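Local coordinates for protein EmGH1 (Erythrobacter marinus, PDB 5Z87) that probably hydrolyses beta-glucosidic bonds as a family 3 glycoside hydrolase, a family also assigned xylosidase and arabinofuranosidase activities, at residues 156-161 and 209-214; 197-202 and 639-644; 584-589 and 627-632. All coordinates share one frame; numbering follows the deposited sequence. Where two conformers were deposited one is given.

Interaction 1 (156-161 and 209-214); sequences DMVRQV and KAIVEG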
loop_
_atom_site.group_PDB
_atom_site.type_symbol
_atom_site.label_atom_id
_atom_site.label_comp_id
_atom_site.label_asym_id
_atom_site.label_seq_id
_atom_site.Cartn_x
_atom_site.Cartn_y
_atom_site.Cartn_z
ATOM N N ASP A 156 10.058 31.045 -6.505
ATOM C CA ASP A 156 9.902 32.487 -6.676
ATOM C C ASP A 156 8.777 32.801 -7.653
ATOM O O ASP A 156 7.992 33.731 -7.430
ATOM C CB ASP A 156 11.219 33.117 -7.146
ATOM C CG ASP A 156 11.719 32.537 -8.482
ATOM O OD1 ASP A 156 11.422 31.366 -8.811
ATOM O OD2 ASP A 156 12.419 33.262 -9.211
ATOM N N MET A 157 8.660 32.025 -8.730
ATOM C CA MET A 157 7.557 32.279 -9.646
ATOM C C MET A 157 6.236 31.751 -9.103
ATOM O O MET A 157 5.173 32.299 -9.429
ATOM C CB MET A 157 7.866 31.673 -11.011
ATOM C CG MET A 157 8.969 32.411 -11.759
ATOM S SD MET A 157 9.306 31.658 -13.367
ATOM C CE MET A 157 7.691 31.707 -14.143
ATOM N N VAL A 158 6.283 30.693 -8.282
ATOM C CA VAL A 158 5.075 30.199 -7.620
ATOM C C VAL A 158 4.448 31.302 -6.773
ATOM O O VAL A 158 3.232 31.527 -6.816
ATOM C CB VAL A 158 5.394 28.954 -6.771
ATOM C CG1 VAL A 158 4.203 28.581 -5.910
ATOM C CG2 VAL A 158 5.803 27.783 -7.657
ATOM N N ARG A 159 5.279 32.006 -5.992
ATOM C CA ARG A 159 4.787 33.098 -5.157
ATOM C C ARG A 159 4.094 34.171 -5.997
ATOM O O ARG A 159 3.016 34.659 -5.632
ATOM C CB ARG A 159 5.945 33.697 -4.356
ATOM C CG ARG A 159 5.502 34.697 -3.305
ATOM C CD ARG A 159 6.590 35.703 -2.950
ATOM N NE ARG A 159 6.977 36.534 -4.096
ATOM C CZ ARG A 159 6.240 37.518 -4.621
ATOM N NH1 ARG A 159 5.040 37.823 -4.119
ATOM N NH2 ARG A 159 6.700 38.197 -5.668
ATOM N N GLN A 160 4.689 34.526 -7.141
ATOM C CA GLN A 160 4.079 35.492 -8.054
ATOM C C GLN A 160 2.752 34.987 -8.605
ATOM O O GLN A 160 1.790 35.756 -8.732
ATOM C CB GLN A 160 5.026 35.790 -9.218
ATOM C CG GLN A 160 6.299 36.499 -8.852
ATOM C CD GLN A 160 7.283 36.495 -10.006
ATOM O OE1 GLN A 160 8.472 36.282 -9.815
ATOM N NE2 GLN A 160 6.781 36.714 -11.216
ATOM N N VAL A 161 2.688 33.704 -8.964
ATOM C CA VAL A 161 1.455 33.166 -9.533
ATOM C C VAL A 161 0.310 33.304 -8.544
ATOM O O VAL A 161 -0.824 33.650 -8.919
ATOM C CB VAL A 161 1.651 31.704 -9.962
ATOM C CG1 VAL A 161 0.308 30.961 -9.938
ATOM C CG2 VAL A 161 2.261 31.657 -11.343
ATOM N N LYS A 209 5.022 26.956 1.363
ATOM C CA LYS A 209 5.383 28.265 1.893
ATOM C C LYS A 209 5.245 29.351 0.839
ATOM O O LYS A 209 4.818 30.469 1.147
ATOM C CB LYS A 209 6.815 28.255 2.421
ATOM C CG LYS A 209 7.088 27.203 3.461
ATOM C CD LYS A 209 8.112 27.667 4.470
ATOM C CE LYS A 209 9.454 27.934 3.858
ATOM N NZ LYS A 209 10.187 28.893 4.743
ATOM N N ALA A 210 5.640 29.060 -0.404
ATOM C CA ALA A 210 5.569 30.084 -1.439
ATOM C C ALA A 210 4.122 30.381 -1.818
ATOM O O ALA A 210 3.768 31.538 -2.064
ATOM C CB ALA A 210 6.374 29.657 -2.666
ATOM N N ILE A 211 3.277 29.347 -1.865
ATOM C CA ILE A 211 1.855 29.539 -2.143
ATOM C C ILE A 211 1.204 30.367 -1.046
ATOM O O ILE A 211 0.434 31.294 -1.321
ATOM C CB ILE A 211 1.134 28.185 -2.297
ATOM C CG1 ILE A 211 1.711 27.360 -3.449
ATOM C CG2 ILE A 211 -0.390 28.406 -2.494
ATOM C CD1 ILE A 211 1.354 25.871 -3.353
ATOM N N VAL A 212 1.450 30.004 0.214
ATOM C CA VAL A 212 0.816 30.729 1.311
ATOM C C VAL A 212 1.288 32.176 1.310
ATOM O O VAL A 212 0.488 33.108 1.448
ATOM C CB VAL A 212 1.085 30.041 2.667
ATOM C CG1 VAL A 212 0.539 30.887 3.830
ATOM C CG2 VAL A 212 0.463 28.656 2.715
ATOM N N GLU A 213 2.587 32.389 1.108
ATOM C CA GLU A 213 3.105 33.746 1.120
ATOM C C GLU A 213 2.709 34.525 -0.132
ATOM O O GLU A 213 2.719 35.758 -0.101
ATOM C CB GLU A 213 4.624 33.703 1.344
ATOM C CG GLU A 213 4.952 33.280 2.796
ATOM C CD GLU A 213 6.435 33.111 3.108
ATOM O OE1 GLU A 213 7.169 32.463 2.321
ATOM O OE2 GLU A 213 6.856 33.607 4.178
ATOM N N GLY A 214 2.322 33.842 -1.213
ATOM C CA GLY A 214 1.742 34.515 -2.361
ATOM C C GLY A 214 0.282 34.878 -2.167
ATOM O O GLY A 214 -0.143 35.978 -2.524
HETATM O O HOH W 1 3.834 37.459 -1.573
#
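Val158 and Ala210 meet methyl to methyl, with Val158 CG1 4.0 Å from Ala210 CB. The same CG1, held anti to the backbone N (chi1 171°), also rests 3.7 Å from Ile211 CG1, so one valine branch bridges two consecutive residues of the opposing helix. Beside this apolar patch, Arg159 contributes its aliphatic root rather than its charge: CB and CG lie against Ala210 O, and Arg159 CA is 3.6 Å from Ala210 O. That oxygen already accepts the helical bond from Gly214 N. Farther along, the two backbones come together at Arg159 and Gly214, whose CA atoms are only 4.4 Å apart. Arg159 O faces Gly214 CA at 3.5 Å in a C-H...O contact, and a CB on Gly214 would collide with this carbonyl; the missing side chain is what permits the approach. The arginine chain then bends at chi3 (63°), and its guanidinium pairs with Glu163 one turn on in its own helix. Arg159 NH1 also donates to a water at 2.8 Å, which in turn donates to Glu213 O and links the helices beside the apolar patch. Outside the pair, Ile211 packs on Trp197 and Pro180, while Val212 packs on strand 229-235 and Met157 on helix 403-416. Helices 155-171 and 201-216 thus lie side by side, their local axes 7.5 Å apart at a crossing angle of -33°, as expected of successive helices on the outside of a TIM-barrel-like beta/alpha domain.

Interaction 2 (197-202 and 639-644); sequences WGEDPH and YYYQKP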
loop_
_atom_site.group_PDB
_atom_site.type_symbol
_atom_site.label_atom_id
_atom_site.label_comp_id
_atom_site.label_asym_id
_atom_site.label_seq_id
_atom_site.Cartn_x
_atom_site.Cartn_y
_atom_site.Cartn_z
ATOM N N TRP A 197 1.929 18.827 -5.173
ATOM C CA TRP A 197 3.244 19.225 -5.645
ATOM C C TRP A 197 4.232 18.063 -5.648
ATOM O O TRP A 197 5.446 18.273 -5.620
ATOM C CB TRP A 197 3.744 20.411 -4.813
ATOM C CG TRP A 197 2.842 21.612 -5.075
ATOM C CD1 TRP A 197 1.565 21.783 -4.626
ATOM C CD2 TRP A 197 3.117 22.741 -5.926
ATOM N NE1 TRP A 197 1.039 22.953 -5.114
ATOM C CE2 TRP A 197 1.975 23.567 -5.905
ATOM C CE3 TRP A 197 4.232 23.147 -6.677
ATOM C CZ2 TRP A 197 1.909 24.777 -6.614
ATOM C CZ3 TRP A 197 4.167 24.351 -7.368
ATOM C CH2 TRP A 197 3.013 25.148 -7.333
ATOM N N GLY A 198 3.739 16.842 -5.706
ATOM C CA GLY A 198 4.606 15.712 -5.931
ATOM C C GLY A 198 4.747 14.833 -4.710
ATOM O O GLY A 198 3.952 14.884 -3.768
ATOM N N GLU A 199 5.798 14.013 -4.735
ATOM C CA GLU A 199 6.060 13.042 -3.686
ATOM C C GLU A 199 7.063 13.526 -2.639
ATOM O O GLU A 199 7.186 12.894 -1.585
ATOM C CB GLU A 199 6.577 11.729 -4.313
ATOM C CG GLU A 199 8.025 11.787 -4.840
ATOM C CD GLU A 199 8.434 10.536 -5.644
ATOM O OE1 GLU A 199 7.559 9.943 -6.314
ATOM O OE2 GLU A 199 9.633 10.160 -5.609
ATOM N N ASP A 200 7.787 14.580 -2.900
ATOM C CA ASP A 200 8.909 14.868 -2.005
ATOM C C ASP A 200 8.501 15.839 -0.899
ATOM O O ASP A 200 7.948 16.905 -1.197
ATOM C CB ASP A 200 10.071 15.462 -2.768
ATOM C CG ASP A 200 11.224 15.802 -1.860
ATOM O OD1 ASP A 200 11.716 14.885 -1.172
ATOM O OD2 ASP A 200 11.628 16.978 -1.823
ATOM N N PRO A 201 8.794 15.524 0.371
ATOM C CA PRO A 201 8.426 16.455 1.455
ATOM C C PRO A 201 9.088 17.813 1.335
ATOM O O PRO A 201 8.431 18.837 1.588
ATOM C CB PRO A 201 8.866 15.706 2.718
ATOM C CG PRO A 201 8.798 14.241 2.324
ATOM C CD PRO A 201 9.310 14.245 0.898
ATOM N N HIS A 202 10.359 17.870 0.927
ATOM C CA HIS A 202 11.016 19.173 0.830
ATOM C C HIS A 202 10.382 20.040 -0.254
ATOM O O HIS A 202 10.126 21.230 -0.032
ATOM C CB HIS A 202 12.512 19.008 0.570
ATOM C CG HIS A 202 13.227 20.304 0.353
ATOM N ND1 HIS A 202 13.630 21.116 1.394
ATOM C CD2 HIS A 202 13.590 20.945 -0.786
ATOM C CE1 HIS A 202 14.224 22.191 0.908
ATOM N NE2 HIS A 202 14.215 22.112 -0.412
ATOM N N TYR A 639 8.141 5.880 -4.812
ATOM C CA TYR A 639 8.739 7.160 -4.463
ATOM C C TYR A 639 10.181 6.955 -4.006
ATOM O O TYR A 639 10.518 5.956 -3.358
ATOM C CB TYR A 639 7.905 7.874 -3.385
ATOM C CG TYR A 639 7.657 7.060 -2.127
ATOM C CD1 TYR A 639 8.616 6.994 -1.117
ATOM C CD2 TYR A 639 6.457 6.372 -1.945
ATOM C CE1 TYR A 639 8.397 6.252 0.034
ATOM C CE2 TYR A 639 6.221 5.633 -0.804
ATOM C CZ TYR A 639 7.195 5.570 0.191
ATOM O OH TYR A 639 6.976 4.818 1.341
ATOM N N TYR A 640 11.037 7.926 -4.350
ATOM C CA TYR A 640 12.485 7.721 -4.301
ATOM C C TYR A 640 13.012 7.530 -2.878
ATOM O O TYR A 640 14.008 6.825 -2.698
ATOM C CB TYR A 640 13.229 8.896 -4.973
ATOM C CG TYR A 640 13.363 10.130 -4.098
ATOM C CD1 TYR A 640 12.395 11.135 -4.113
ATOM C CD2 TYR A 640 14.454 10.283 -3.243
ATOM C CE1 TYR A 640 12.522 12.263 -3.301
ATOM C CE2 TYR A 640 14.573 11.378 -2.422
ATOM C CZ TYR A 640 13.611 12.364 -2.453
ATOM O OH TYR A 640 13.764 13.443 -1.623
ATOM N N TYR A 641 12.400 8.164 -1.866
ATOM C CA TYR A 641 13.009 8.166 -0.533
ATOM C C TYR A 641 12.644 6.893 0.217
ATOM O O TYR A 641 12.130 6.952 1.342
ATOM C CB TYR A 641 12.621 9.423 0.284
ATOM C CG TYR A 641 11.157 9.777 0.194
ATOM C CD1 TYR A 641 10.664 10.490 -0.901
ATOM C CD2 TYR A 641 10.259 9.392 1.188
ATOM C CE1 TYR A 641 9.327 10.799 -1.001
ATOM C CE2 TYR A 641 8.910 9.695 1.092
ATOM C CZ TYR A 641 8.449 10.406 -0.000
ATOM O OH TYR A 641 7.112 10.732 -0.109
ATOM N N GLN A 642 12.907 5.740 -0.410
ATOM C CA GLN A 642 12.637 4.456 0.216
ATOM C C GLN A 642 13.518 4.276 1.445
ATOM O O GLN A 642 14.617 4.825 1.534
ATOM C CB GLN A 642 12.891 3.308 -0.770
ATOM C CG GLN A 642 12.000 3.317 -2.013
ATOM C CD GLN A 642 10.569 2.953 -1.684
ATOM O OE1 GLN A 642 10.316 1.988 -0.968
ATOM N NE2 GLN A 642 9.619 3.745 -2.183
ATOM N N LYS A 643 13.027 3.481 2.394
ATOM C CA LYS A 643 13.865 2.944 3.455
ATOM C C LYS A 643 14.902 2.029 2.808
ATOM O O LYS A 643 14.726 1.663 1.644
ATOM C CB LYS A 643 12.996 2.198 4.470
ATOM C CG LYS A 643 11.954 3.064 5.155
ATOM C CD LYS A 643 12.616 4.240 5.860
ATOM C CE LYS A 643 11.667 4.897 6.858
ATOM N NZ LYS A 643 11.395 3.925 7.942
ATOM N N PRO A 644 15.980 1.634 3.498
ATOM C CA PRO A 644 16.938 0.698 2.874
ATOM C C PRO A 644 16.307 -0.591 2.396
ATOM O O PRO A 644 16.840 -1.222 1.476
ATOM C CB PRO A 644 17.946 0.422 3.988
ATOM C CG PRO A 644 17.858 1.631 4.885
ATOM C CD PRO A 644 16.428 2.084 4.830
#
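Glu199 reaches across to the turn of three tyrosines and grips it at both its carboxylate and its backbone. Its CG sits between the backbone N and the carbonyl carbon (chi1 73°), and the extended chain beyond lays CD 3.5 Å from Tyr639 CB. Tyr640 N donates to Glu199 OE2 at 2.9 Å, nearly straight (161°), from above the carboxylate plane, while OE1 takes the backbone N-H of Thr628. Tyr641 takes the backbone: its OH donates to Glu199 O at 2.6 Å, in the carbonyl plane. Pro201 CD sits over one face of the Tyr641 ring, offset toward the rim, in a CH-pi contact 4.3 Å from the centroid; the opposite face receives Tyr639 CD1. Tyr640 brings its hydroxyl to Asp200 OD1, a short bond of 2.5 Å met from above the carboxylate; the hydroxyl is also hydrogen-bonded to Met725 N, within the fibronectin-like range, and the ring stacks on Phe662. Asp200 OD2 takes Val203 N, so the aspartate N-caps helix 201-216 while it accepts the Tyr640 hydroxyl. This buried three-way junction joins the barrel-like N-terminal domain, the C-terminal domain and the fibronectin-like module of a family 3 hydrolase.

Interaction 3 (584-589 and 627-632); sequences PLSPLV and VTIVRN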
loop_
_atom_site.group_PDB
_atom_site.type_symbol
_atom_site.label_atom_id
_atom_site.label_comp_id
_atom_site.label_asym_id
_atom_site.label_seq_id
_atom_site.Cartn_x
_atom_site.Cartn_y
_atom_site.Cartn_z
ATOM N N PRO A 584 0.537 11.630 -12.695
ATOM C CA PRO A 584 1.729 11.062 -13.339
ATOM C C PRO A 584 1.351 9.797 -14.084
ATOM O O PRO A 584 0.661 8.929 -13.540
ATOM C CB PRO A 584 2.668 10.769 -12.164
ATOM C CG PRO A 584 2.190 11.673 -11.048
ATOM C CD PRO A 584 0.698 11.732 -11.234
ATOM N N LEU A 585 1.805 9.693 -15.336
ATOM C CA LEU A 585 1.528 8.528 -16.175
ATOM C C LEU A 585 2.804 7.737 -16.450
ATOM O O LEU A 585 3.912 8.280 -16.435
ATOM C CB LEU A 585 0.886 8.942 -17.503
ATOM C CG LEU A 585 -0.566 9.427 -17.388
ATOM C CD1 LEU A 585 -1.049 10.019 -18.687
ATOM C CD2 LEU A 585 -1.484 8.301 -16.944
ATOM N N SER A 586 2.639 6.441 -16.720
ATOM C CA SER A 586 3.760 5.535 -16.976
ATOM C C SER A 586 3.634 5.007 -18.400
ATOM O O SER A 586 3.207 3.861 -18.616
ATOM C CB SER A 586 3.794 4.389 -15.970
ATOM O OG SER A 586 4.089 4.895 -14.689
ATOM N N PRO A 587 4.002 5.813 -19.387
ATOM C CA PRO A 587 3.760 5.507 -20.807
ATOM C C PRO A 587 4.911 4.676 -21.384
ATOM O O PRO A 587 5.790 5.153 -22.107
ATOM C CB PRO A 587 3.665 6.903 -21.428
ATOM C CG PRO A 587 4.685 7.713 -20.592
ATOM C CD PRO A 587 4.790 7.049 -19.229
ATOM N N LEU A 588 4.894 3.384 -21.036
ATOM C CA LEU A 588 5.988 2.479 -21.367
ATOM C C LEU A 588 6.145 2.329 -22.870
ATOM O O LEU A 588 7.252 2.459 -23.411
ATOM C CB LEU A 588 5.731 1.104 -20.755
ATOM C CG LEU A 588 6.273 0.722 -19.393
ATOM C CD1 LEU A 588 6.055 -0.777 -19.214
ATOM C CD2 LEU A 588 7.746 1.081 -19.297
ATOM N N VAL A 589 5.042 2.020 -23.554
ATOM C CA VAL A 589 5.076 1.847 -25.003
ATOM C C VAL A 589 5.647 3.089 -25.668
ATOM O O VAL A 589 6.593 3.010 -26.463
ATOM C CB VAL A 589 3.670 1.497 -25.521
ATOM C CG1 VAL A 589 3.622 1.541 -27.040
ATOM C CG2 VAL A 589 3.277 0.111 -25.005
ATOM N N VAL A 627 7.816 13.800 -9.156
ATOM C CA VAL A 627 7.456 12.466 -8.708
ATOM C C VAL A 627 8.399 11.484 -9.385
ATOM O O VAL A 627 9.066 11.807 -10.372
ATOM C CB VAL A 627 5.998 12.105 -9.057
ATOM C CG1 VAL A 627 5.021 12.885 -8.215
ATOM C CG2 VAL A 627 5.758 12.345 -10.562
ATOM N N THR A 628 8.424 10.261 -8.864
ATOM C CA THR A 628 9.038 9.143 -9.563
ATOM C C THR A 628 7.997 8.549 -10.499
ATOM O O THR A 628 6.824 8.442 -10.137
ATOM C CB THR A 628 9.537 8.084 -8.574
ATOM O OG1 THR A 628 10.624 8.616 -7.823
ATOM C CG2 THR A 628 10.019 6.820 -9.303
ATOM N N ILE A 629 8.409 8.181 -11.708
ATOM C CA ILE A 629 7.505 7.492 -12.627
ATOM C C ILE A 629 7.880 6.013 -12.637
ATOM O O ILE A 629 8.934 5.637 -13.163
ATOM C CB ILE A 629 7.556 8.084 -14.042
ATOM C CG1 ILE A 629 7.200 9.584 -14.025
ATOM C CG2 ILE A 629 6.615 7.294 -14.941
ATOM C CD1 ILE A 629 5.782 9.867 -13.523
ATOM N N VAL A 630 7.031 5.165 -12.045
ATOM C CA VAL A 630 7.304 3.730 -12.043
ATOM C C VAL A 630 6.960 3.157 -13.410
ATOM O O VAL A 630 6.205 3.746 -14.185
ATOM C CB VAL A 630 6.534 3.000 -10.927
ATOM C CG1 VAL A 630 6.927 3.554 -9.547
ATOM C CG2 VAL A 630 5.032 3.129 -11.150
ATOM N N ARG A 631 7.524 1.985 -13.710
ATOM C CA ARG A 631 7.262 1.365 -15.008
ATOM C C ARG A 631 5.819 0.890 -15.122
ATOM O O ARG A 631 5.208 0.979 -16.192
ATOM C CB ARG A 631 8.234 0.207 -15.239
ATOM C CG ARG A 631 9.550 0.693 -15.751
ATOM C CD ARG A 631 10.660 -0.338 -15.723
ATOM N NE ARG A 631 11.912 0.405 -15.806
ATOM C CZ ARG A 631 12.432 0.861 -16.937
ATOM N NH1 ARG A 631 11.828 0.599 -18.088
ATOM N NH2 ARG A 631 13.552 1.576 -16.914
ATOM N N ASN A 632 5.258 0.366 -14.043
ATOM C CA ASN A 632 3.892 -0.105 -14.110
ATOM C C ASN A 632 3.301 -0.065 -12.717
ATOM O O ASN A 632 4.016 -0.043 -11.715
ATOM C CB ASN A 632 3.794 -1.517 -14.701
ATOM C CG ASN A 632 4.395 -2.578 -13.790
ATOM O OD1 ASN A 632 3.778 -3.003 -12.812
ATOM N ND2 ASN A 632 5.598 -3.028 -14.124
HETATM O O HOH W 2 2.726 1.338 -17.215
#
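Ser586 OG lies anti to its own carbonyl carbon (chi1 -67°), which turns the hydroxyl toward segment 627-632, where it donates to Val630 O; the 2.5 Å length is shorter than usual and its exact value doubtful. In Ile629, CG2 is anti to the backbone N, and a chi2 of -62° carries CD1 to the Pro584 ring, so its two branches do different work. CD1 packs 3.5 Å from Pro584 CB, while CG2 presses on Leu585 O at 3.2 Å and on the serine hydroxyl. Val627 continues the apolar patch beside Ile629 on the same side of the proline: its CG2 is 3.7 Å from Pro584 CG, valine and proline crossing at about a right angle. Segment 584-589 leads from the turn after strand 574-580, in the mixed sheet of the alpha/beta C-terminal domain, into helix 588-593; residues 627-631, in the long loop before strand 671-678, run beside residues 584-588, end-to-end directions 25° apart. Pro587, the centre of an inverse gamma turn, occupies the N-cap position of that helix, whose first residue, Leu588, crosses Arg631 at about a right angle. Leu588 CG lies 3.4 Å from Arg631 O, and CD2 is 4.0 Å from Arg631 CG. An alanine in place of this leucine would probably open a gap beside the Arg631 carbonyl and CG, leaving them less tightly packed. A water donates to both Ser586 O and Arg631 O, joining the backbones. Arg631 sends its charged end elsewhere, with NE bonded to Thr657 O, and Asn632 ND2 reaches Asp553 of the second subunit.

Interactions 1 and 2 both use helix 201-216, and their segments alternate along the chain; their centres are about 22 Å apart. They meet through Trp197, which packs against Val158 and Ile211, so the barrel helices of interaction 1 lead directly to the domain junction of interaction 2. Interaction 3 falls between the two segments of interaction 2 in sequence and within the C-terminal domain in space, about 16 Å from it between centres. The two touch, for instance through Gly198 against Val627. Interactions 1 and 3, about 29 Å apart between centres, do not touch, and interaction 2 lies in contact with both, making a continuous path of packing from one domain into the next.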